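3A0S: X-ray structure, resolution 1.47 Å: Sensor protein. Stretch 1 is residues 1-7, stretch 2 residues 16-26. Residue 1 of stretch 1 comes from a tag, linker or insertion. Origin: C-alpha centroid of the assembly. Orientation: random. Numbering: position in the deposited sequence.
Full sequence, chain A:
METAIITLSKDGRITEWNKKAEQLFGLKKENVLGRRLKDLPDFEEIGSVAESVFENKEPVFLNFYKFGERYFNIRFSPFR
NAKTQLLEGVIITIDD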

# COMPACT_ATOMS: atom_id res chain seq x y z
N MET A 1 7.45 -6.67 13.52
CA MET A 1 5.96 -6.62 13.35
C MET A 1 5.52 -7.32 12.05
O MET A 1 6.34 -7.73 11.22
N GLU A 2 4.21 -7.45 11.90
CA GLU A 2 3.65 -8.00 10.68
C GLU A 2 2.27 -7.41 10.38
O GLU A 2 1.58 -6.89 11.28
N THR A 3 1.90 -7.47 9.11
CA THR A 3 0.56 -7.13 8.65
C THR A 3 0.26 -5.65 8.81
O THR A 3 -0.84 -5.32 9.25
N ALA A 4 1.20 -4.76 8.45
CA ALA A 4 0.81 -3.35 8.21
C ALA A 4 0.15 -3.34 6.84
O ALA A 4 0.72 -3.84 5.86
N ILE A 5 -1.07 -2.83 6.76
CA ILE A 5 -1.84 -2.87 5.52
C ILE A 5 -2.18 -1.44 5.11
O ILE A 5 -2.75 -0.67 5.91
N ILE A 6 -1.86 -1.12 3.85
CA ILE A 6 -2.30 0.10 3.21
C ILE A 6 -3.01 -0.34 1.94
O ILE A 6 -2.43 -1.05 1.10
N THR A 7 -4.28 0.04 1.79
CA THR A 7 -4.99 -0.29 0.56
C THR A 7 -5.22 0.99 -0.21
O THR A 7 -5.57 2.04 0.39
N GLU A 16 -7.68 2.07 3.04
CA GLU A 16 -7.48 1.31 4.29
C GLU A 16 -6.10 1.61 4.86
O GLU A 16 -5.16 1.76 4.09
N TRP A 17 -5.99 1.69 6.18
CA TRP A 17 -4.74 1.95 6.86
C TRP A 17 -4.92 1.41 8.26
O TRP A 17 -5.56 2.02 9.10
N ASN A 18 -4.38 0.22 8.49
CA ASN A 18 -4.77 -0.50 9.70
C ASN A 18 -3.92 -0.06 10.89
O ASN A 18 -3.01 0.80 10.78
N LYS A 19 -4.24 -0.64 12.06
CA LYS A 19 -3.54 -0.26 13.26
C LYS A 19 -2.05 -0.60 13.23
O LYS A 19 -1.25 0.15 13.78
N LYS A 20 -1.65 -1.66 12.52
CA LYS A 20 -0.24 -2.00 12.35
C LYS A 20 0.48 -0.94 11.53
O LYS A 20 1.61 -0.59 11.83
N ALA A 21 -0.20 -0.43 10.52
CA ALA A 21 0.37 0.68 9.74
C ALA A 21 0.52 1.95 10.57
O ALA A 21 1.53 2.65 10.49
N GLU A 22 -0.45 2.19 11.45
CA GLU A 22 -0.35 3.31 12.42
C GLU A 22 0.88 3.16 13.31
O GLU A 22 1.62 4.13 13.52
N GLN A 23 1.09 1.97 13.82
CA GLN A 23 2.21 1.68 14.72
C GLN A 23 3.56 1.74 14.00
O GLN A 23 4.54 2.27 14.56
N LEU A 24 3.60 1.27 12.77
CA LEU A 24 4.83 1.19 12.01
C LEU A 24 5.23 2.57 11.53
O LEU A 24 6.42 2.96 11.58
N PHE A 25 4.25 3.33 11.05
CA PHE A 25 4.57 4.60 10.37
C PHE A 25 4.30 5.86 11.19
O PHE A 25 4.74 6.96 10.82
N GLY A 26 3.56 5.73 12.28
CA GLY A 26 3.28 6.84 13.20
C GLY A 26 2.26 7.84 12.71
O GLY A 26 2.24 9.01 13.17

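Stretch 1 runs from a tag-derived methionine into a strand that begins at residue 4, first against the helix 19-25, which it crosses at 107° between N-to-C directions, and then antiparallel to residues 16-17, the end of a strand that begins earlier in the chain. The two stretches bury 660 Å² between them, summed over both sides.

Met1, left over from the expression tag, directs its CB toward the helix. With chi1 and chi2 both p and chi3 at -130°, between wells, Met1 CE lies 4.0 Å from Leu24 CD2. Glu2 (chi1 p, chi2 t) follows with its CB pointing away; its polar link is made by the backbone, Lys20 NZ donating to Glu2 O at 3.0 Å, while Glu2 CG lies 4.1 Å from Lys20 NZ. The lysine reaches this carbonyl through an m, m, t, p side chain. A water bridges the same two residues, accepting from Glu2 N at 3.0 Å and from Lys20 NZ at 2.8 Å, so that the ammonium group is tied to both backbone polar groups of the same residue.

Thr3, with chi1 m, has its CB sideways to stretch 2 and again offers its carbonyl. Asn18 ND2 donates to Thr3 O at 2.8 Å in a nearly straight bond, while CB of Lys20 packs 3.2 Å from the same Thr3 O. Ala4 has its CB sideways too, yet the small methyl fits against the helix, Ala4 CB lying 4.2 Å from CB of Ala21 and 4.0 Å from CD2 of Leu24, whose t, p rotamer places that methyl within reach of both Ala4 and Met1. The backbones come close here, the CA atoms of Ala4 and Ala21 being 4.3 Å apart.

At Ile5 the amide N donates to Asn18 OD1 at 2.9 Å. The asparagine, chi1 p, thus satisfies three groups with one amide: ND2 serves the carbonyl of Thr3, and Asn18 OD1 accepts from Ile5 N as well as from Ala21 N, also at 2.9 Å, which caps the helix start. Asn18 N in turn donates to Ile5 O at 3.2 Å, so the cap residue is held to the strand through both main chain and side chain. The Ile5 side chain, m and t, sets Ile5 CG1 3.8 Å from Asn18 ND2.

Ile6 shares a sheet face with Trp17, its partner in a non-hydrogen-bonded pair. The m, t rotamer carries Ile6 CD1 to 3.6 Å from CZ3 of Trp17 (chi1 t) and 4.0 Å from CE2 of Phe25 (chi1 m), meeting each ring obliquely. Ile6 CG1 also lies 4.5 Å from CB of Ala21, so this buried isoleucine joins the strand pair to the helix through apolar contacts.

Thr7 and Glu16 occupy the other face. Thr7 N donates to Glu16 O at 3.0 Å, and a weak return bond runs from Glu16 N to Thr7 O at 3.4 Å. Both side chains have chi1 m, and the threonine hydroxyl, Thr7 OG1, donates to Glu16 OE1 at 2.7 Å, adding a side-chain bond to the backbone pair.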

# COMPACT_ATOMS: atom_id res chain seq x y z
CB MET A 1 5.45 -5.17 13.38
CG MET A 1 6.01 -4.27 12.30
SD MET A 1 5.11 -4.48 10.75
CE MET A 1 6.41 -4.72 9.62
CB GLU A 2 3.51 -9.52 10.81
CG GLU A 2 2.62 -9.92 11.99
CD GLU A 2 2.34 -11.40 12.03
OE1 GLU A 2 3.27 -12.15 11.76
OE2 GLU A 2 1.20 -11.82 12.33
CB THR A 3 -0.52 -7.99 9.35
OG1 THR A 3 -0.05 -9.35 9.47
CG2 THR A 3 -1.80 -8.01 8.54
CB ALA A 4 2.03 -2.49 8.21
CB ILE A 5 -3.14 -3.64 5.67
CG1 ILE A 5 -2.80 -5.11 5.90
CG2 ILE A 5 -4.07 -3.47 4.45
CD1 ILE A 5 -3.98 -6.03 6.36
CB ILE A 6 -1.08 0.92 2.82
CG1 ILE A 6 -0.18 1.25 4.03
CG2 ILE A 6 -1.52 2.24 2.12
CD1 ILE A 6 1.17 1.90 3.65
CB THR A 7 -6.37 -0.91 0.87
OG1 THR A 7 -6.14 -2.07 1.67
CG2 THR A 7 -7.08 -1.36 -0.40
CB GLU A 16 -7.67 -0.23 4.08
CG GLU A 16 -9.04 -0.65 3.49
CD GLU A 16 -9.24 -2.17 3.36
OE1 GLU A 16 -8.33 -2.92 2.94
OE2 GLU A 16 -10.37 -2.59 3.70
CB TRP A 17 -4.48 3.45 6.88
CG TRP A 17 -3.18 3.92 7.49
CD1 TRP A 17 -2.92 4.12 8.83
CD2 TRP A 17 -1.99 4.32 6.79
NE1 TRP A 17 -1.65 4.62 8.99
CE2 TRP A 17 -1.05 4.74 7.75
CE3 TRP A 17 -1.64 4.37 5.43
CZ2 TRP A 17 0.23 5.21 7.39
CZ3 TRP A 17 -0.38 4.87 5.07
CH2 TRP A 17 0.54 5.26 6.05
CB ASN A 18 -4.76 -2.03 9.50
CG ASN A 18 -3.37 -2.61 9.39
OD1 ASN A 18 -2.37 -1.90 9.23
ND2 ASN A 18 -3.29 -3.95 9.50
CB LYS A 19 -4.23 -0.85 14.50
CG LYS A 19 -5.58 -0.18 14.81
CD LYS A 19 -5.44 0.94 15.85
CE LYS A 19 -6.57 1.97 15.68
NZ LYS A 19 -6.18 3.30 16.26
CB LYS A 20 -0.06 -3.41 11.75
CG LYS A 20 -0.45 -4.53 12.74
CD LYS A 20 0.57 -4.68 13.90
CE LYS A 20 0.16 -5.87 14.79
NZ LYS A 20 0.35 -7.12 14.04
CB ALA A 21 -0.45 0.95 8.47
CB GLU A 22 -1.60 3.43 13.28
CG GLU A 22 -2.85 3.84 12.51
CD GLU A 22 -4.08 3.98 13.39
OE1 GLU A 22 -4.04 3.46 14.52
OE2 GLU A 22 -5.09 4.59 12.96
CB GLN A 23 2.01 0.32 15.41
CG GLN A 23 0.82 0.31 16.36
CD GLN A 23 0.42 -1.09 16.81
OE1 GLN A 23 -0.55 -1.25 17.58
NE2 GLN A 23 1.16 -2.11 16.37
CB LEU A 24 4.66 0.25 10.81
CG LEU A 24 5.92 0.07 9.97
CD1 LEU A 24 7.12 -0.40 10.80
CD2 LEU A 24 5.64 -0.87 8.80
CB PHE A 25 3.83 4.65 9.05
CG PHE A 25 4.26 3.59 8.08
CD1 PHE A 25 5.58 3.53 7.64
CD2 PHE A 25 3.34 2.69 7.58
CE1 PHE A 25 5.98 2.58 6.72
CE2 PHE A 25 3.75 1.73 6.68
CZ PHE A 25 5.07 1.67 6.26
O HOH W 1 3.10 -7.30 14.72